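Local coordinates for putative peptidoglycan-binding/hydrolysing protein (PDB 5TV7) that probably binds, and may hydrolyse, bacterial cell-wall peptidoglycan, and binds glutamine hydroxamate in the crystal, at residues Y143-L155 / D158-L172. Numbering follows the deposited sequence.
Sequences YNAVVSFQKKYGL and DGIIGPATWDKLGRL. With HGA (glutamine hydroxamate), chain C.
Between helix 143-152 and the loop and helix of 158-172 the backbones come closest at V147 and G159, whose CA atoms are 4.8 Å apart; the axes of helices 143-152 and 163-172, the second and third of the three-helix peptidoglycan-binding domain, are inclined at 78° and 11.1 Å apart at their closest. A Schellman motif with G154 at C-prime ends the first, and an Asx turn, D158 OD1 accepting from I160 N, shapes the loop. G159, at positive phi and without a side chain, lets its CA come within 3.7 Å of V147 CG2 and of Y143 CE1. The Q150 amide joins loop to helix: OE1 takes G159 N on an in-plane lone pair at 3.0 Å, while NE2 points almost straight (174°) at T165 OG1 and bonds weakly to I160 O and D158 OD1. These bonds fix the rotation of the buried amide, a second-shell group that positions T165 OG1 for the ligand. CG anti to the backbone N (chi1 172°) carries the F149 ring into a hole formed by T165, K168, L169 and L172; L169 CD2 lies over one ring face in a CH-pi contact, 3.8 Å from the centroid. L125 of helix 116-127 touches both V146 and L169. L172 CD1 covers a face of Y153. Glutamine hydroxamate places its amino group between D158 and I160 O and its carboxylate at the start of helix 163-172, where A164 N meets OXT and the ligand's O accepts from both T165 N and T165 OG1, the latter at 2.7 Å.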
ATOM      1  N   TYR A 143      -3.089   7.144  -7.000  1.00 29.46           N
ATOM      2  CA  TYR A 143      -2.589   7.878  -8.154  1.00 29.99           C
ATOM      3  C   TYR A 143      -1.871   9.143  -7.706  1.00 29.77           C
ATOM      4  O   TYR A 143      -0.737   9.369  -8.107  1.00 28.69           O
ATOM      5  CB  TYR A 143      -3.718   8.215  -9.139  1.00 32.69           C
ATOM      6  CG  TYR A 143      -3.287   9.123 -10.278  1.00 34.02           C
ATOM      7  CD1 TYR A 143      -2.706   8.596 -11.435  1.00 34.73           C
ATOM      8  CD2 TYR A 143      -3.432  10.506 -10.191  1.00 34.73           C
ATOM      9  CE1 TYR A 143      -2.298   9.416 -12.476  1.00 35.56           C
ATOM     10  CE2 TYR A 143      -3.016  11.340 -11.225  1.00 36.05           C
ATOM     11  CZ  TYR A 143      -2.453  10.788 -12.370  1.00 36.06           C
ATOM     12  OH  TYR A 143      -2.035  11.588 -13.418  1.00 36.99           O
ATOM     13  N   ASN A 144      -2.518   9.940  -6.848  1.00 31.20           N
ATOM     14  CA  ASN A 144      -1.922  11.196  -6.360  1.00 32.12           C
ATOM     15  C   ASN A 144      -0.615  10.952  -5.633  1.00 30.40           C
ATOM     16  O   ASN A 144       0.343  11.697  -5.827  1.00 30.08           O
ATOM     17  CB  ASN A 144      -2.879  11.955  -5.439  1.00 34.74           C
ATOM     18  CG  ASN A 144      -4.162  12.381  -6.137  1.00 37.79           C
ATOM     19  OD1 ASN A 144      -4.219  12.508  -7.360  1.00 38.76           O
ATOM     20  ND2 ASN A 144      -5.203  12.607  -5.349  1.00 40.60           N
ATOM     21  N   ALA A 145      -0.570   9.888  -4.830  1.00 29.37           N
ATOM     22  CA  ALA A 145       0.619   9.548  -4.078  1.00 28.31           C
ATOM     23  C   ALA A 145       1.753   9.154  -5.019  1.00 28.00           C
ATOM     24  O   ALA A 145       2.879   9.621  -4.853  1.00 27.79           O
ATOM     25  CB  ALA A 145       0.324   8.436  -3.089  1.00 28.91           C
ATOM     26  N   VAL A 146       1.444   8.339  -6.029  1.00 26.71           N
ATOM     27  CA  VAL A 146       2.440   7.900  -6.989  1.00 26.14           C
ATOM     28  C   VAL A 146       3.014   9.099  -7.755  1.00 27.00           C
ATOM     29  O   VAL A 146       4.228   9.217  -7.889  1.00 28.10           O
ATOM     30  CB  VAL A 146       1.868   6.838  -7.945  1.00 26.22           C
ATOM     31  CG1 VAL A 146       2.832   6.542  -9.077  1.00 26.59           C
ATOM     32  CG2 VAL A 146       1.543   5.553  -7.181  1.00 26.77           C
ATOM     33  N   VAL A 147       2.154   9.989  -8.236  1.00 28.05           N
ATOM     34  CA  VAL A 147       2.613  11.215  -8.937  1.00 29.31           C
ATOM     35  C   VAL A 147       3.517  12.043  -8.014  1.00 29.52           C
ATOM     36  O   VAL A 147       4.599  12.473  -8.432  1.00 30.03           O
ATOM     37  CB  VAL A 147       1.418  12.055  -9.446  1.00 31.00           C
ATOM     38  CG1 VAL A 147       1.844  13.451  -9.917  1.00 32.77           C
ATOM     39  CG2 VAL A 147       0.687  11.305 -10.557  1.00 31.45           C
ATOM     40  N   SER A 148       3.091  12.237  -6.760  1.00 29.43           N
ATOM     41  CA  SER A 148       3.882  13.007  -5.787  1.00 30.83           C
ATOM     42  C   SER A 148       5.242  12.370  -5.526  1.00 29.38           C
ATOM     43  O   SER A 148       6.262  13.055  -5.463  1.00 28.28           O
ATOM     44  CB  SER A 148       3.135  13.144  -4.455  1.00 32.67           C
ATOM     45  OG  SER A 148       1.978  13.931  -4.605  1.00 35.59           O
ATOM     46  N   PHE A 149       5.225  11.056  -5.326  1.00 28.13           N
ATOM     47  CA  PHE A 149       6.433  10.281  -5.111  1.00 28.22           C
ATOM     48  C   PHE A 149       7.367  10.420  -6.293  1.00 28.65           C
ATOM     49  O   PHE A 149       8.557  10.663  -6.130  1.00 28.95           O
ATOM     50  CB  PHE A 149       6.085   8.803  -4.866  1.00 28.32           C
ATOM     51  CG  PHE A 149       7.282   7.896  -4.816  1.00 28.22           C
ATOM     52  CD1 PHE A 149       8.034   7.784  -3.663  1.00 29.67           C
ATOM     53  CD2 PHE A 149       7.642   7.136  -5.921  1.00 29.21           C
ATOM     54  CE1 PHE A 149       9.140   6.928  -3.607  1.00 30.00           C
ATOM     55  CE2 PHE A 149       8.736   6.278  -5.873  1.00 29.44           C
ATOM     56  CZ  PHE A 149       9.491   6.183  -4.720  1.00 29.51           C
ATOM     57  N   GLN A 150       6.821  10.265  -7.489  1.00 28.95           N
ATOM     58  CA  GLN A 150       7.625  10.386  -8.698  1.00 29.11           C
ATOM     59  C   GLN A 150       8.247  11.773  -8.827  1.00 31.33           C
ATOM     60  O   GLN A 150       9.428  11.901  -9.193  1.00 32.73           O
ATOM     61  CB  GLN A 150       6.786  10.027  -9.926  1.00 28.54           C
ATOM     62  CG  GLN A 150       6.514   8.541 -10.009  1.00 27.61           C
ATOM     63  CD  GLN A 150       5.421   8.174 -10.984  1.00 27.94           C
ATOM     64  OE1 GLN A 150       4.525   8.970 -11.269  1.00 28.15           O
ATOM     65  NE2 GLN A 150       5.460   6.935 -11.459  1.00 28.33           N
ATOM     66  N   LYS A 151       7.474  12.813  -8.519  1.00 32.31           N
ATOM     67  CA  LYS A 151       8.024  14.169  -8.582  1.00 34.89           C
ATOM     68  C   LYS A 151       9.118  14.352  -7.539  1.00 34.58           C
ATOM     69  O   LYS A 151      10.175  14.888  -7.841  1.00 36.17           O
ATOM     70  CB  LYS A 151       6.945  15.226  -8.404  1.00 37.98           C
ATOM     71  CG  LYS A 151       6.035  15.370  -9.617  1.00 40.31           C
ATOM     72  CD  LYS A 151       4.896  16.345  -9.337  1.00 43.66           C
ATOM     73  CE  LYS A 151       4.052  16.610 -10.580  1.00 46.63           C
ATOM     74  NZ  LYS A 151       2.912  17.515 -10.243  1.00 51.25           N
ATOM     75  N   LYS A 152       8.887  13.867  -6.328  1.00 32.41           N
ATOM     76  CA  LYS A 152       9.879  14.001  -5.281  1.00 33.16           C
ATOM     77  C   LYS A 152      11.219  13.364  -5.661  1.00 34.17           C
ATOM     78  O   LYS A 152      12.275  13.944  -5.392  1.00 33.35           O
ATOM     79  CB  LYS A 152       9.382  13.392  -3.958  1.00 32.79           C
ATOM     80  CG  LYS A 152      10.401  13.458  -2.814  1.00 33.62           C
ATOM     81  CD  LYS A 152       9.787  13.057  -1.479  1.00 33.87           C
ATOM     82  CE  LYS A 152      10.766  13.232  -0.325  1.00 35.40           C
ATOM     83  NZ  LYS A 152      10.166  12.838   0.987  1.00 35.59           N
ATOM     84  N   TYR A 153      11.170  12.191  -6.297  1.00 33.34           N
ATOM     85  CA  TYR A 153      12.397  11.475  -6.635  1.00 35.17           C
ATOM     86  C   TYR A 153      12.920  11.600  -8.060  1.00 36.04           C
ATOM     87  O   TYR A 153      13.795  10.849  -8.453  1.00 37.87           O
ATOM     88  CB  TYR A 153      12.270  10.014  -6.185  1.00 33.91           C
ATOM     89  CG  TYR A 153      12.155   9.958  -4.693  1.00 33.77           C
ATOM     90  CD1 TYR A 153      13.272  10.187  -3.896  1.00 35.07           C
ATOM     91  CD2 TYR A 153      10.930   9.738  -4.068  1.00 32.95           C
ATOM     92  CE1 TYR A 153      13.179  10.186  -2.523  1.00 35.67           C
ATOM     93  CE2 TYR A 153      10.827   9.722  -2.685  1.00 33.41           C
ATOM     94  CZ  TYR A 153      11.956   9.951  -1.922  1.00 34.44           C
ATOM     95  OH  TYR A 153      11.878   9.943  -0.563  1.00 37.10           O
ATOM     96  N   GLY A 154      12.417  12.561  -8.818  1.00 36.50           N
ATOM     97  CA  GLY A 154      12.911  12.788 -10.175  1.00 38.68           C
ATOM     98  C   GLY A 154      12.539  11.754 -11.229  1.00 38.19           C
ATOM     99  O   GLY A 154      13.212  11.652 -12.260  1.00 40.35           O
ATOM    100  N   LEU A 155      11.480  10.993 -10.967  1.00 35.28           N
ATOM    101  CA  LEU A 155      10.963  10.025 -11.920  1.00 34.97           C
ATOM    102  C   LEU A 155       9.883  10.722 -12.744  1.00 35.03           C
ATOM    103  O   LEU A 155       9.305  11.707 -12.297  1.00 32.75           O
ATOM    104  CB  LEU A 155      10.314   8.844 -11.181  1.00 33.53           C
ATOM    105  CG  LEU A 155      11.226   8.009 -10.255  1.00 34.35           C
ATOM    106  CD1 LEU A 155      10.403   7.023  -9.441  1.00 34.04           C
ATOM    107  CD2 LEU A 155      12.304   7.285 -11.037  1.00 35.39           C
ATOM    108  N   ASP A 158       4.021   9.999 -14.272  1.00 30.01           N
ATOM    109  CA  ASP A 158       2.879   9.512 -15.054  1.00 31.87           C
ATOM    110  C   ASP A 158       1.819   8.771 -14.224  1.00 31.14           C
ATOM    111  O   ASP A 158       0.808   8.337 -14.773  1.00 31.41           O
ATOM    112  CB  ASP A 158       3.366   8.618 -16.209  1.00 32.92           C
ATOM    113  CG  ASP A 158       4.192   7.422 -15.732  1.00 33.08           C
ATOM    114  OD1 ASP A 158       4.276   7.191 -14.503  1.00 32.48           O
ATOM    115  OD2 ASP A 158       4.755   6.707 -16.595  1.00 34.45           O
ATOM    116  N   GLY A 159       2.054   8.617 -12.917  1.00 29.96           N
ATOM    117  CA  GLY A 159       1.113   7.933 -12.042  1.00 29.94           C
ATOM    118  C   GLY A 159       1.065   6.428 -12.235  1.00 30.66           C
ATOM    119  O   GLY A 159       0.200   5.763 -11.687  1.00 31.64           O
ATOM    120  N   ILE A 160       2.013   5.893 -12.991  1.00 31.75           N
ATOM    121  CA  ILE A 160       2.075   4.474 -13.279  1.00 31.72           C
ATOM    122  C   ILE A 160       3.256   3.857 -12.555  1.00 30.54           C
ATOM    123  O   ILE A 160       4.368   4.381 -12.588  1.00 30.09           O
ATOM    124  CB  ILE A 160       2.192   4.250 -14.794  1.00 33.91           C
ATOM    125  CG1 ILE A 160       0.935   4.808 -15.478  1.00 35.52           C
ATOM    126  CG2 ILE A 160       2.369   2.767 -15.114  1.00 34.18           C
ATOM    127  CD1 ILE A 160       0.904   4.600 -16.963  1.00 37.92           C
ATOM    128  N   ILE A 161       3.020   2.748 -11.874  1.00 30.46           N
ATOM    129  CA  ILE A 161       4.117   2.099 -11.185  1.00 30.18           C
ATOM    130  C   ILE A 161       4.663   1.022 -12.107  1.00 29.06           C
ATOM    131  O   ILE A 161       4.042  -0.009 -12.320  1.00 29.28           O
ATOM    132  CB  ILE A 161       3.715   1.498  -9.838  1.00 31.08           C
ATOM    133  CG1 ILE A 161       2.997   2.553  -8.971  1.00 31.02           C
ATOM    134  CG2 ILE A 161       4.967   0.954  -9.144  1.00 30.59           C
ATOM    135  CD1 ILE A 161       2.467   2.017  -7.653  1.00 31.63           C
ATOM    136  N   GLY A 162       5.818   1.313 -12.676  1.00 27.94           N
ATOM    137  CA  GLY A 162       6.548   0.404 -13.531  1.00 29.25           C
ATOM    138  C   GLY A 162       7.917   0.191 -12.913  1.00 29.19           C
ATOM    139  O   GLY A 162       8.153   0.593 -11.768  1.00 29.04           O
ATOM    140  N   PRO A 163       8.823  -0.429 -13.657  1.00 31.16           N
ATOM    141  CA  PRO A 163      10.166  -0.772 -13.173  1.00 33.27           C
ATOM    142  C   PRO A 163      10.925   0.308 -12.408  1.00 32.74           C
ATOM    143  O   PRO A 163      11.428   0.033 -11.324  1.00 31.79           O
ATOM    144  CB  PRO A 163      10.908  -1.131 -14.467  1.00 35.02           C
ATOM    145  CG  PRO A 163       9.846  -1.744 -15.318  1.00 35.05           C
ATOM    146  CD  PRO A 163       8.559  -1.025 -14.985  1.00 33.30           C
ATOM    147  N   ALA A 164      11.007   1.519 -12.954  1.00 33.95           N
ATOM    148  CA  ALA A 164      11.756   2.592 -12.290  1.00 33.75           C
ATOM    149  C   ALA A 164      11.124   2.988 -10.954  1.00 31.29           C
ATOM    150  O   ALA A 164      11.832   3.228  -9.982  1.00 29.51           O
ATOM    151  CB  ALA A 164      11.876   3.809 -13.198  1.00 35.37           C
ATOM    152  N   THR A 165       9.796   3.056 -10.916  1.00 28.84           N
ATOM    153  CA  THR A 165       9.106   3.451  -9.692  1.00 28.35           C
ATOM    154  C   THR A 165       9.193   2.336  -8.630  1.00 27.80           C
ATOM    155  O   THR A 165       9.377   2.633  -7.447  1.00 25.38           O
ATOM    156  CB  THR A 165       7.650   3.872  -9.983  1.00 27.84           C
ATOM    157  OG1 THR A 165       7.668   4.996 -10.872  1.00 29.26           O
ATOM    158  CG2 THR A 165       6.915   4.271  -8.693  1.00 26.95           C
ATOM    159  N   TRP A 166       9.100   1.068  -9.058  1.00 28.95           N
ATOM    160  CA  TRP A 166       9.242  -0.054  -8.115  1.00 29.37           C
ATOM    161  C   TRP A 166      10.616  -0.039  -7.508  1.00 30.01           C
ATOM    162  O   TRP A 166      10.767  -0.244  -6.313  1.00 31.14           O
ATOM    163  CB  TRP A 166       9.082  -1.403  -8.785  1.00 30.21           C
ATOM    164  CG  TRP A 166       7.706  -1.832  -9.131  1.00 29.60           C
ATOM    165  CD1 TRP A 166       7.245  -2.150 -10.373  1.00 30.63           C
ATOM    166  CD2 TRP A 166       6.617  -2.035  -8.230  1.00 28.85           C
ATOM    167  NE1 TRP A 166       5.938  -2.560 -10.296  1.00 31.58           N
ATOM    168  CE2 TRP A 166       5.527  -2.495  -8.992  1.00 30.03           C
ATOM    169  CE3 TRP A 166       6.457  -1.883  -6.849  1.00 29.63           C
ATOM    170  CZ2 TRP A 166       4.281  -2.785  -8.427  1.00 30.52           C
ATOM    171  CZ3 TRP A 166       5.220  -2.190  -6.281  1.00 29.52           C
ATOM    172  CH2 TRP A 166       4.151  -2.629  -7.072  1.00 29.27           C
ATOM    173  N   ASP A 167      11.621   0.205  -8.346  1.00 31.41           N
ATOM    174  CA  ASP A 167      13.007   0.220  -7.904  1.00 32.87           C
ATOM    175  C   ASP A 167      13.236   1.270  -6.833  1.00 33.27           C
ATOM    176  O   ASP A 167      13.879   1.000  -5.806  1.00 33.57           O
ATOM    177  CB  ASP A 167      13.920   0.483  -9.098  1.00 35.60           C
ATOM    178  CG  ASP A 167      15.383   0.559  -8.714  1.00 38.31           C
ATOM    179  OD1 ASP A 167      15.981  -0.475  -8.344  1.00 40.10           O
ATOM    180  OD2 ASP A 167      15.950   1.668  -8.812  1.00 40.72           O
ATOM    181  N   LYS A 168      12.678   2.459  -7.050  1.00 33.09           N
ATOM    182  CA  LYS A 168      12.862   3.558  -6.111  1.00 33.43           C
ATOM    183  C   LYS A 168      12.121   3.253  -4.806  1.00 32.08           C
ATOM    184  O   LYS A 168      12.660   3.440  -3.729  1.00 33.38           O
ATOM    185  CB  LYS A 168      12.417   4.896  -6.728  1.00 34.76           C
ATOM    186  CG  LYS A 168      12.918   6.121  -5.981  1.00 38.71           C
ATOM    187  CD  LYS A 168      14.428   6.285  -6.139  1.00 42.48           C
ATOM    188  CE  LYS A 168      14.966   7.327  -5.182  1.00 46.92           C
ATOM    189  NZ  LYS A 168      16.456   7.287  -5.062  1.00 50.27           N
ATOM    190  N   LEU A 169      10.895   2.752  -4.906  1.00 30.80           N
ATOM    191  CA  LEU A 169      10.134   2.373  -3.718  1.00 30.46           C
ATOM    192  C   LEU A 169      10.879   1.332  -2.905  1.00 30.82           C
ATOM    193  O   LEU A 169      10.972   1.432  -1.679  1.00 30.22           O
ATOM    194  CB  LEU A 169       8.761   1.803  -4.116  1.00 30.29           C
ATOM    195  CG  LEU A 169       7.726   2.837  -4.548  1.00 30.00           C
ATOM    196  CD1 LEU A 169       6.527   2.147  -5.177  1.00 29.77           C
ATOM    197  CD2 LEU A 169       7.316   3.688  -3.359  1.00 29.74           C
ATOM    198  N   GLY A 170      11.404   0.329  -3.604  1.00 31.90           N
ATOM    199  CA  GLY A 170      12.152  -0.750  -2.965  1.00 33.62           C
ATOM    200  C   GLY A 170      13.405  -0.287  -2.247  1.00 34.63           C
ATOM    201  O   GLY A 170      13.659  -0.701  -1.119  1.00 35.07           O
ATOM    202  N   ARG A 171      14.186   0.575  -2.899  1.00 35.77           N
ATOM    203  CA  ARG A 171      15.435   1.073  -2.304  1.00 38.27           C
ATOM    204  C   ARG A 171      15.192   1.923  -1.065  1.00 38.00           C
ATOM    205  O   ARG A 171      15.972   1.875  -0.128  1.00 39.62           O
ATOM    206  CB  ARG A 171      16.261   1.868  -3.317  1.00 39.42           C
ATOM    207  CG  ARG A 171      16.867   0.996  -4.390  1.00 41.51           C
ATOM    208  CD  ARG A 171      17.563   1.816  -5.454  1.00 42.92           C
ATOM    209  NE  ARG A 171      17.993   0.958  -6.557  1.00 45.71           N
ATOM    210  CZ  ARG A 171      19.147   0.286  -6.613  1.00 48.20           C
ATOM    211  NH1 ARG A 171      20.040   0.357  -5.633  1.00 50.40           N
ATOM    212  NH2 ARG A 171      19.412  -0.462  -7.677  1.00 49.77           N
ATOM    213  N   LEU A 172      14.098   2.677  -1.067  1.00 36.46           N
ATOM    214  CA  LEU A 172      13.762   3.550   0.058  1.00 36.76           C
ATOM    215  C   LEU A 172      13.112   2.833   1.234  1.00 36.82           C
ATOM    216  O   LEU A 172      13.205   3.309   2.346  1.00 38.92           O
ATOM    217  CB  LEU A 172      12.837   4.676  -0.413  1.00 35.78           C
ATOM    218  CG  LEU A 172      13.481   5.677  -1.380  1.00 35.80           C
ATOM    219  CD1 LEU A 172      12.416   6.571  -1.989  1.00 35.09           C
ATOM    220  CD2 LEU A 172      14.556   6.497  -0.680  1.00 35.94           C
TER
HETATM  221  N   HGA C 301       6.275   4.997 -14.652  1.00 47.00           N
HETATM  222  CA  HGA C 301       6.849   3.798 -15.240  1.00 50.58           C
HETATM  223  CB  HGA C 301       7.283   4.111 -16.677  1.00 53.46           C
HETATM  224  CG  HGA C 301       7.195   2.903 -17.620  1.00 56.33           C
HETATM  225  CD  HGA C 301       5.765   2.530 -17.961  1.00 57.77           C
HETATM  226  OE1 HGA C 301       5.352   1.419 -17.679  1.00 54.14           O
HETATM  227  NE2 HGA C 301       5.006   3.450 -18.561  1.00 63.67           N
HETATM  228  OZ2 HGA C 301       3.670   3.192 -18.870  1.00 63.71           O
HETATM  229  C   HGA C 301       8.006   3.317 -14.387  1.00 47.69           C
HETATM  230  O   HGA C 301       7.988   3.588 -13.168  1.00 41.55           O
HETATM  231  OXT HGA C 301       8.933   2.645 -14.901  1.00 47.61           O